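Local coordinates for putative aldo/keto reductase (PDB 4R9O), which probably works as an NADP-dependent oxidoreductase of the aldo/keto reductase family, built on a TIM barrel, at residues 230-235 against 289-294; 250-255 against 281-286; 59-64 against 92-97. One frame throughout, in Å; residues are numbered along the deposited sequence. Where two conformers were deposited one is given.

Contact 1. Residues 230-235 against 289-294; sequences RQELSV and FRIRKA
Two helix turns, 230-235 and 289-294, run almost exactly antiparallel (169°) with their segment axes 10.0 Å apart, and meet through a tight apolar half and a loose charged half. The tight half is Leu233 against Ile291. Both put their gamma branch beside the backbone N and anti to the carbonyl carbon (CG of Leu233, CG1 of Ile291), and although neither CB faces the partner helix, the tips swing across. Leu233 CD2 and Ile291 CD1 touch methyl to methyl at 3.4 Å, closer than usual van der Waals contact, with the two chains crossing at about a right angle. Val248 and Trp252 of helix 245-254 pack on Leu233 and Ile291 respectively, so this pair belongs to the interior.

On the other half Glu232 points at the second helix and bends at chi2 (-79°), which carries its carboxylate along the groove between Arg290 and Ala294. OE1 of Glu232 lies beside two methyls, 4.0 Å from Ile291 CD1 and 4.2 Å from Ala294 CB. Glu232 OE2 turns to Arg290, touching its CD at 3.7 Å and reaching NH2 only at 3.9 Å, a long salt bridge with carboxylate and guanidinium planes 88° apart. Arg290 has its stronger partner in Glu239, held through NH1. Thr92 of a second subunit packs against Glu232 and Val235, and Leu99 of a third against Arg290.

The pairing of helices 227-240 and 285-296, additional to the barrel's own strand-helix units, is a feature of the aldo/keto reductase fold. The bridge through Glu232 OE2 is long and probably weak, and OE1, buried by the contact, has no partner in the model; this would tend to raise the carboxylate pKa, while the nearby charge of Arg290 would oppose that shift.

Contact 2. Residues 250-255 against 281-286; sequences YAWILR and LSLTRQ
The last turns of helix 245-254 face a non-helical lead-in, residues 281-284, and the start of helix 285-296. The lead-in kinks at Ser282, where Leu283 N makes a weak bond to Leu281 O, and Thr284 sits at the N-cap. Ala251 and Leu281 mark the closest backbone approach, their CA atoms 6.4 Å apart. The Thr284 side chain caps a backbone N just beyond Gln286, and Gln287 OE1 in return accepts from Thr284 N, the reciprocal pattern of a capping box.

Leu281 and Leu283 both point at the helix, while Ser282 between them points away. Leu281 lays CB and CD2 on the methyl of Ala251, CD2 at 3.9 Å from Ala251 CB. Leu283, with CG anti to its backbone N (chi1 -160°), pushes CD2 against the helix backbone itself, 3.5 Å from Trp252 CA. The same methyl of Leu283 stands 4.0 Å from Trp252 CB, wedged where the indole leaves the helix. At the outer end Arg255 bends at chi2 (56°) and crosses the extended Arg285 at about a right angle, so that Arg255 NH1 comes within 3.8 Å of Arg285 NE with the guanidinium planes 89° apart. This approach of like charges is probably made tolerable by a third subunit: its Asp134 and Asp105 form salt bridges with Arg285, and its Asp105 also makes a weak, long ion pair with Arg255.

Deeper in, the indole of Trp252 stacks on Trp288 of helix 285-296, and the backbone O of Trp252 accepts a hydrogen bond from Trp288 NE1. Helix 245-254 thus lies between the C-terminal helix 285-296 on its Trp252 side and the TIM barrel, where Tyr250 and Leu254 rest on strand 261-264 and Leu254 also meets strand 16-23.

Contact 3. Residues 59-64 against 92-97; sequences GGYQCE and TARAEN
One face of the Tyr61 ring carries the side chain of Arg94, and its edge meets Ala93. The guanidinium lies flat on the ring as an offset cation-pi stack: Arg94 CZ is 3.8 Å from the ring centroid, with the planes 29° apart. Arg94 NE sits over the ring centre, whereas Arg94 NH1 reaches back over the root of the side chain, 3.3 Å from Tyr61 CD1. Further out, Arg94 CG makes a CH-pi contact on the same face, 3.4 Å from Tyr61 CE2, so aliphatic and charged parts of the arginine share one surface. The bend of Arg94 at chi2 (-142°) lays the chain along the ring. In the ring plane, Ala93 CB touches Tyr61 CD2 at 3.9 Å, and the same methyl lies 3.9 Å from Gly60 CA.

Both segments lie in the connections that follow neighbouring parallel strands of the TIM barrel, 51-53 and 82-90, at the catalytic end of the barrel. Gly59, Gly60 and Tyr61 all have positive phi and trace a short left-handed turn directly after Tyr58, the probable proton donor; Gln62 is then the N-cap of helix 63-73.

The 92-97 loop is shaped by a type I beta turn, closed by Asn97 N to Arg94 O at 2.9 Å. Two hydrogen bonds to the backbone of Thr91 steady the ring's surroundings: Tyr61 OH pairs with its N, and Asn97 ND2 with its O. Although Tyr61 OH and Asn97 ND2 are 4.1 Å apart, both are thereby tied to one residue. Arg94 and Ala93 are exposed, and Ala93 packs on Gln231 of a second subunit, while Gln286 of a fourth subunit packs against Asn97.

In the fold
Contacts 1 and 2 share helix 285-296 and form one continuous cluster: their centres are 12 Å apart and Ile291 CG2 touches Trp252 CD1 at 3.4 Å. Contact 2 is nested within the chain loop that contact 1 closes. Contact 3 stands apart, its centre about 38 Å from those of both others. Each end has a link to the probable active site: Leu233 of contact 1 has its side chain about 4 Å from that of Leu220, a likely NADP(+)-binding residue, and Gly60 of contact 3 lies about 7 Å from the side chain of Tyr58. Between subunits the separation disappears, since residues 230-235 meet Gly60 and Thr92 of another copy.

Contact 1. Residues 230-235 against 289-294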
loop_
_atom_site.group_PDB
_atom_site.type_symbol
_atom_site.label_atom_id
_atom_site.label_comp_id
_atom_site.label_asym_id
_atom_site.label_seq_id
_atom_site.Cartn_x
_atom_site.Cartn_y
_atom_site.Cartn_z
ATOM N N ARG C 230 26.317 0.300 -3.976
ATOM C CA ARG C 230 27.549 0.896 -3.498
ATOM C C ARG C 230 28.582 0.978 -4.620
ATOM O O ARG C 230 29.338 1.942 -4.725
ATOM C CB ARG C 230 28.084 0.085 -2.325
ATOM C CG ARG C 230 29.458 0.486 -1.896
ATOM C CD ARG C 230 29.892 -0.289 -0.679
ATOM N NE ARG C 230 31.299 -0.049 -0.397
ATOM C CZ ARG C 230 31.983 -0.674 0.549
ATOM N NH1 ARG C 230 33.267 -0.392 0.728
ATOM N NH2 ARG C 230 31.382 -1.584 1.307
ATOM N N GLN C 231 28.566 -0.028 -5.484
ATOM C CA GLN C 231 29.501 -0.117 -6.604
ATOM C C GLN C 231 29.121 0.769 -7.799
ATOM O O GLN C 231 29.989 1.111 -8.597
ATOM C CB GLN C 231 29.661 -1.579 -7.035
ATOM C CG GLN C 231 30.094 -2.462 -5.872
ATOM C CD GLN C 231 30.160 -3.937 -6.205
ATOM O OE1 GLN C 231 29.974 -4.342 -7.354
ATOM N NE2 GLN C 231 30.419 -4.756 -5.187
ATOM N N GLU C 232 27.856 1.170 -7.908
ATOM C CA GLU C 232 27.485 2.170 -8.912
ATOM C C GLU C 232 27.905 3.570 -8.451
ATOM O O GLU C 232 28.252 4.424 -9.266
ATOM C CB GLU C 232 25.983 2.136 -9.209
ATOM C CG GLU C 232 25.603 2.344 -10.682
ATOM C CD GLU C 232 25.639 3.804 -11.115
ATOM O OE1 GLU C 232 25.633 4.692 -10.235
ATOM O OE2 GLU C 232 25.663 4.061 -12.341
ATOM N N LEU C 233 27.874 3.803 -7.143
ATOM C CA LEU C 233 28.425 5.033 -6.586
ATOM C C LEU C 233 29.948 5.105 -6.834
ATOM O O LEU C 233 30.503 6.190 -7.014
ATOM C CB LEU C 233 28.117 5.130 -5.086
ATOM C CG LEU C 233 26.723 5.635 -4.676
ATOM C CD1 LEU C 233 26.352 5.174 -3.256
ATOM C CD2 LEU C 233 26.673 7.147 -4.752
ATOM N N SER C 234 30.609 3.949 -6.858
ATOM C CA SER C 234 32.055 3.899 -7.087
ATOM C C SER C 234 32.396 4.241 -8.531
ATOM O O SER C 234 33.461 4.788 -8.807
ATOM C CB SER C 234 32.623 2.523 -6.740
ATOM O OG SER C 234 32.562 2.287 -5.348
ATOM N N VAL C 235 31.490 3.907 -9.445
ATOM C CA VAL C 235 31.668 4.240 -10.856
ATOM C C VAL C 235 31.582 5.752 -11.063
ATOM O O VAL C 235 32.384 6.355 -11.780
ATOM C CB VAL C 235 30.608 3.545 -11.739
ATOM C CG1 VAL C 235 30.799 3.932 -13.201
ATOM C CG2 VAL C 235 30.680 2.034 -11.565
ATOM N N PHE C 289 20.772 11.829 -11.287
ATOM C CA PHE C 289 19.619 10.995 -11.604
ATOM C C PHE C 289 20.001 9.522 -11.709
ATOM O O PHE C 289 19.220 8.640 -11.328
ATOM C CB PHE C 289 18.941 11.496 -12.878
ATOM C CG PHE C 289 17.982 12.633 -12.625
ATOM C CD1 PHE C 289 16.713 12.381 -12.131
ATOM C CD2 PHE C 289 18.360 13.948 -12.846
ATOM C CE1 PHE C 289 15.829 13.416 -11.876
ATOM C CE2 PHE C 289 17.472 14.991 -12.599
ATOM C CZ PHE C 289 16.212 14.722 -12.116
ATOM N N ARG C 290 21.211 9.265 -12.190
ATOM C CA ARG C 290 21.758 7.913 -12.215
ATOM C C ARG C 290 21.862 7.343 -10.806
ATOM O O ARG C 290 21.540 6.178 -10.573
ATOM C CB ARG C 290 23.137 7.888 -12.870
ATOM C CG ARG C 290 23.181 7.208 -14.212
ATOM C CD ARG C 290 24.614 6.805 -14.543
ATOM N NE ARG C 290 25.487 7.969 -14.664
ATOM C CZ ARG C 290 26.817 7.915 -14.679
ATOM N NH1 ARG C 290 27.521 9.032 -14.797
ATOM N NH2 ARG C 290 27.441 6.747 -14.577
ATOM N N ILE C 291 22.337 8.166 -9.878
ATOM C CA ILE C 291 22.350 7.812 -8.463
ATOM C C ILE C 291 20.956 7.499 -7.926
ATOM O O ILE C 291 20.740 6.456 -7.313
ATOM C CB ILE C 291 22.942 8.930 -7.612
ATOM C CG1 ILE C 291 24.412 9.078 -7.941
ATOM C CG2 ILE C 291 22.828 8.580 -6.130
ATOM C CD1 ILE C 291 25.102 7.797 -7.721
ATOM N N ARG C 292 20.025 8.419 -8.147
ATOM C CA ARG C 292 18.646 8.232 -7.700
ATOM C C ARG C 292 18.108 6.875 -8.139
ATOM O O ARG C 292 17.549 6.127 -7.333
ATOM C CB ARG C 292 17.748 9.351 -8.234
ATOM C CG ARG C 292 16.257 9.126 -7.973
ATOM C CD ARG C 292 15.408 10.144 -8.711
ATOM N NE ARG C 292 13.976 9.846 -8.621
ATOM C CZ ARG C 292 13.145 10.407 -7.744
ATOM N NH1 ARG C 292 13.598 11.302 -6.874
ATOM N NH2 ARG C 292 11.857 10.075 -7.730
ATOM N N LYS C 293 18.306 6.565 -9.418
ATOM C CA LYS C 293 17.752 5.371 -10.039
ATOM C C LYS C 293 18.452 4.094 -9.577
ATOM O O LYS C 293 17.815 3.060 -9.390
ATOM C CB LYS C 293 17.827 5.505 -11.563
ATOM C CG LYS C 293 16.962 6.649 -12.091
ATOM C CD LYS C 293 17.071 6.822 -13.599
ATOM C CE LYS C 293 16.113 7.911 -14.092
ATOM N NZ LYS C 293 16.145 8.069 -15.564
ATOM N N ALA C 294 19.760 4.164 -9.389
ATOM C CA ALA C 294 20.495 3.026 -8.851
ATOM C C ALA C 294 19.947 2.650 -7.469
ATOM O O ALA C 294 19.845 1.468 -7.129
ATOM C CB ALA C 294 21.974 3.333 -8.781
#

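Contact 2. Residues 250-255 against 281-286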
loop_
_atom_site.group_PDB
_atom_site.type_symbol
_atom_site.label_atom_id
_atom_site.label_comp_id
_atom_site.label_asym_id
_atom_site.label_seq_id
_atom_site.Cartn_x
_atom_site.Cartn_y
_atom_site.Cartn_z
ATOM N N TYR C 250 27.264 12.686 -0.258
ATOM C CA TYR C 250 27.108 14.029 0.315
ATOM C C TYR C 250 26.851 15.075 -0.782
ATOM O O TYR C 250 26.026 15.980 -0.615
ATOM C CB TYR C 250 28.342 14.415 1.146
ATOM C CG TYR C 250 28.428 13.703 2.489
ATOM C CD1 TYR C 250 27.324 13.624 3.332
ATOM C CD2 TYR C 250 29.611 13.106 2.906
ATOM C CE1 TYR C 250 27.403 12.966 4.564
ATOM C CE2 TYR C 250 29.701 12.446 4.122
ATOM C CZ TYR C 250 28.598 12.379 4.949
ATOM O OH TYR C 250 28.705 11.723 6.156
ATOM N N ALA C 251 27.563 14.947 -1.900
ATOM C CA ALA C 251 27.416 15.868 -3.022
ATOM C C ALA C 251 26.002 15.774 -3.582
ATOM O O ALA C 251 25.400 16.777 -3.962
ATOM C CB ALA C 251 28.458 15.566 -4.107
ATOM N N TRP C 252 25.468 14.556 -3.591
ATOM C CA TRP C 252 24.121 14.275 -4.076
ATOM C C TRP C 252 23.062 14.993 -3.240
ATOM O O TRP C 252 22.083 15.528 -3.770
ATOM C CB TRP C 252 23.878 12.763 -4.056
ATOM C CG TRP C 252 22.575 12.308 -4.653
ATOM C CD1 TRP C 252 22.359 11.927 -5.946
ATOM C CD2 TRP C 252 21.317 12.164 -3.977
ATOM N NE1 TRP C 252 21.044 11.569 -6.122
ATOM C CE2 TRP C 252 20.381 11.705 -4.928
ATOM C CE3 TRP C 252 20.886 12.401 -2.664
ATOM C CZ2 TRP C 252 19.045 11.460 -4.608
ATOM C CZ3 TRP C 252 19.549 12.156 -2.343
ATOM C CH2 TRP C 252 18.647 11.696 -3.316
ATOM N N ILE C 253 23.266 14.975 -1.925
ATOM C CA ILE C 253 22.387 15.642 -0.972
ATOM C C ILE C 253 22.490 17.167 -1.086
ATOM O O ILE C 253 21.479 17.875 -1.092
ATOM C CB ILE C 253 22.731 15.206 0.471
ATOM C CG1 ILE C 253 22.318 13.749 0.699
ATOM C CG2 ILE C 253 22.076 16.121 1.499
ATOM C CD1 ILE C 253 22.759 13.207 2.044
ATOM N N LEU C 254 23.720 17.668 -1.178
ATOM C CA LEU C 254 23.962 19.102 -1.317
ATOM C C LEU C 254 23.327 19.694 -2.574
ATOM O O LEU C 254 23.030 20.887 -2.621
ATOM C CB LEU C 254 25.468 19.398 -1.354
ATOM C CG LEU C 254 26.302 19.179 -0.091
ATOM C CD1 LEU C 254 27.750 19.562 -0.377
ATOM C CD2 LEU C 254 25.750 19.983 1.079
ATOM N N ARG C 255 23.157 18.859 -3.597
ATOM C CA ARG C 255 22.623 19.296 -4.889
ATOM C C ARG C 255 21.136 19.674 -4.793
ATOM O O ARG C 255 20.622 20.413 -5.632
ATOM C CB ARG C 255 22.840 18.193 -5.938
ATOM C CG ARG C 255 22.361 18.517 -7.361
ATOM C CD ARG C 255 23.000 19.789 -7.891
ATOM N NE ARG C 255 22.491 20.152 -9.216
ATOM C CZ ARG C 255 21.361 20.825 -9.422
ATOM N NH1 ARG C 255 20.987 21.127 -10.661
ATOM N NH2 ARG C 255 20.603 21.198 -8.392
ATOM N N LEU C 281 32.799 19.047 -5.380
ATOM C CA LEU C 281 32.436 18.062 -6.394
ATOM C C LEU C 281 31.390 18.589 -7.386
ATOM O O LEU C 281 30.377 19.164 -6.986
ATOM C CB LEU C 281 31.906 16.795 -5.721
ATOM C CG LEU C 281 32.796 15.557 -5.717
ATOM C CD1 LEU C 281 34.146 15.865 -5.101
ATOM C CD2 LEU C 281 32.108 14.419 -4.969
ATOM N N SER C 282 31.641 18.363 -8.674
ATOM C CA SER C 282 30.754 18.815 -9.745
ATOM C C SER C 282 29.774 17.725 -10.168
ATOM O O SER C 282 29.927 17.128 -11.229
ATOM C CB SER C 282 31.569 19.260 -10.966
ATOM O OG SER C 282 32.647 20.095 -10.593
ATOM N N LEU C 283 28.772 17.454 -9.343
ATOM C CA LEU C 283 27.787 16.437 -9.691
ATOM C C LEU C 283 26.834 16.982 -10.754
ATOM O O LEU C 283 26.138 17.965 -10.513
ATOM C CB LEU C 283 27.008 15.987 -8.448
ATOM C CG LEU C 283 26.283 14.640 -8.520
ATOM C CD1 LEU C 283 27.267 13.495 -8.610
ATOM C CD2 LEU C 283 25.386 14.460 -7.318
ATOM N N THR C 284 26.826 16.365 -11.933
ATOM C CA THR C 284 25.907 16.769 -12.999
ATOM C C THR C 284 24.489 16.258 -12.739
ATOM O O THR C 284 24.276 15.438 -11.843
ATOM C CB THR C 284 26.353 16.246 -14.359
ATOM O OG1 THR C 284 26.209 14.821 -14.381
ATOM C CG2 THR C 284 27.817 16.616 -14.630
ATOM N N ARG C 285 23.527 16.722 -13.535
ATOM C CA ARG C 285 22.153 16.241 -13.396
ATOM C C ARG C 285 22.062 14.743 -13.698
ATOM O O ARG C 285 21.459 13.995 -12.935
ATOM C CB ARG C 285 21.192 17.029 -14.294
ATOM C CG ARG C 285 20.564 18.215 -13.582
ATOM C CD ARG C 285 19.650 19.016 -14.470
ATOM N NE ARG C 285 19.004 20.102 -13.727
ATOM C CZ ARG C 285 17.822 20.010 -13.114
ATOM N NH1 ARG C 285 17.130 18.871 -13.145
ATOM N NH2 ARG C 285 17.324 21.065 -12.474
ATOM N N GLN C 286 22.680 14.300 -14.791
ATOM C CA GLN C 286 22.578 12.897 -15.177
ATOM C C GLN C 286 23.215 11.997 -14.128
ATOM O O GLN C 286 22.726 10.900 -13.873
ATOM C CB GLN C 286 23.203 12.665 -16.551
ATOM C CG GLN C 286 22.405 13.307 -17.676
ATOM C CD GLN C 286 22.893 12.926 -19.070
ATOM O OE1 GLN C 286 23.015 13.780 -19.935
ATOM N NE2 GLN C 286 23.144 11.641 -19.295
#

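Contact 3. Residues 59-64 against 92-97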
loop_
_atom_site.group_PDB
_atom_site.type_symbol
_atom_site.label_atom_id
_atom_site.label_comp_id
_atom_site.label_asym_id
_atom_site.label_seq_id
_atom_site.Cartn_x
_atom_site.Cartn_y
_atom_site.Cartn_z
ATOM N N GLY C 59 22.525 8.358 23.518
ATOM C CA GLY C 59 23.435 7.569 24.323
ATOM C C GLY C 59 22.841 7.224 25.670
ATOM O O GLY C 59 23.559 7.077 26.658
ATOM N N GLY C 60 21.518 7.095 25.713
ATOM C CA GLY C 60 20.840 6.774 26.951
ATOM C C GLY C 60 20.924 7.923 27.936
ATOM O O GLY C 60 21.196 7.711 29.118
ATOM N N TYR C 61 20.690 9.136 27.440
ATOM C CA TYR C 61 20.759 10.362 28.236
ATOM C C TYR C 61 22.170 10.586 28.787
ATOM O O TYR C 61 22.332 11.026 29.923
ATOM C CB TYR C 61 19.742 10.339 29.396
ATOM C CG TYR C 61 18.277 10.283 28.966
ATOM C CD1 TYR C 61 17.550 11.448 28.739
ATOM C CD2 TYR C 61 17.623 9.065 28.807
ATOM C CE1 TYR C 61 16.206 11.406 28.349
ATOM C CE2 TYR C 61 16.287 9.009 28.419
ATOM C CZ TYR C 61 15.585 10.182 28.198
ATOM O OH TYR C 61 14.261 10.127 27.824
ATOM N N GLN C 62 23.186 10.305 27.975
ATOM C CA GLN C 62 24.570 10.455 28.431
ATOM C C GLN C 62 25.448 11.333 27.548
ATOM O O GLN C 62 26.466 11.855 28.022
ATOM C CB GLN C 62 25.246 9.089 28.547
ATOM C CG GLN C 62 24.737 8.202 29.648
ATOM C CD GLN C 62 25.431 6.855 29.622
ATOM O OE1 GLN C 62 25.086 5.984 28.822
ATOM N NE2 GLN C 62 26.434 6.687 30.474
ATOM N N CYS C 63 25.090 11.474 26.271
ATOM C CA CYS C 63 25.983 12.140 25.318
ATOM C C CYS C 63 26.157 13.621 25.615
ATOM O O CYS C 63 27.260 14.144 25.471
ATOM C CB CYS C 63 25.487 11.971 23.878
ATOM S SG CYS C 63 25.770 10.325 23.186
ATOM N N GLU C 64 25.081 14.297 26.011
ATOM C CA GLU C 64 25.182 15.724 26.335
ATOM C C GLU C 64 26.219 15.957 27.432
ATOM O O GLU C 64 27.093 16.809 27.298
ATOM C CB GLU C 64 23.828 16.298 26.771
ATOM C CG GLU C 64 22.942 16.765 25.617
ATOM C CD GLU C 64 21.592 17.295 26.091
ATOM O OE1 GLU C 64 21.176 16.972 27.230
ATOM O OE2 GLU C 64 20.941 18.035 25.317
ATOM N N THR C 92 13.074 4.281 27.371
ATOM C CA THR C 92 13.085 3.398 28.532
ATOM C C THR C 92 14.464 3.345 29.190
ATOM O O THR C 92 14.698 2.515 30.056
ATOM C CB THR C 92 12.669 1.964 28.161
ATOM O OG1 THR C 92 13.479 1.501 27.072
ATOM C CG2 THR C 92 11.205 1.927 27.747
ATOM N N ALA C 93 15.373 4.220 28.766
ATOM C CA ALA C 93 16.653 4.369 29.457
ATOM C C ALA C 93 16.421 5.040 30.809
ATOM O O ALA C 93 17.251 4.948 31.708
ATOM C CB ALA C 93 17.642 5.170 28.609
ATOM N N ARG C 94 15.286 5.726 30.941
ATOM C CA ARG C 94 14.850 6.248 32.234
ATOM C C ARG C 94 13.804 5.311 32.821
ATOM O O ARG C 94 12.806 5.002 32.170
ATOM C CB ARG C 94 14.289 7.669 32.106
ATOM C CG ARG C 94 15.321 8.708 31.688
ATOM C CD ARG C 94 15.115 10.051 32.389
ATOM N NE ARG C 94 16.081 11.078 31.976
ATOM C CZ ARG C 94 17.378 11.062 32.280
ATOM N NH1 ARG C 94 18.168 12.044 31.877
ATOM N NH2 ARG C 94 17.896 10.062 32.981
ATOM N N ALA C 95 14.045 4.874 34.055
ATOM C CA ALA C 95 13.233 3.856 34.722
ATOM C C ALA C 95 11.747 4.217 34.801
ATOM O O ALA C 95 10.891 3.338 34.759
ATOM C CB ALA C 95 13.786 3.591 36.135
ATOM N N GLU C 96 11.444 5.507 34.908
ATOM C CA GLU C 96 10.062 5.954 35.054
ATOM C C GLU C 96 9.281 5.795 33.742
ATOM O O GLU C 96 8.051 5.748 33.732
ATOM C CB GLU C 96 10.017 7.413 35.534
ATOM C CG GLU C 96 10.720 8.415 34.628
ATOM C CD GLU C 96 12.208 8.577 34.944
ATOM O OE1 GLU C 96 12.749 9.672 34.687
ATOM O OE2 GLU C 96 12.836 7.612 35.425
ATOM N N ASN C 97 10.007 5.712 32.635
ATOM C CA ASN C 97 9.389 5.477 31.335
ATOM C C ASN C 97 9.293 3.987 31.040
ATOM O O ASN C 97 10.286 3.351 30.680
ATOM C CB ASN C 97 10.179 6.190 30.249
ATOM C CG ASN C 97 10.217 7.687 30.462
ATOM O OD1 ASN C 97 9.262 8.269 30.982
ATOM N ND2 ASN C 97 11.320 8.322 30.066
#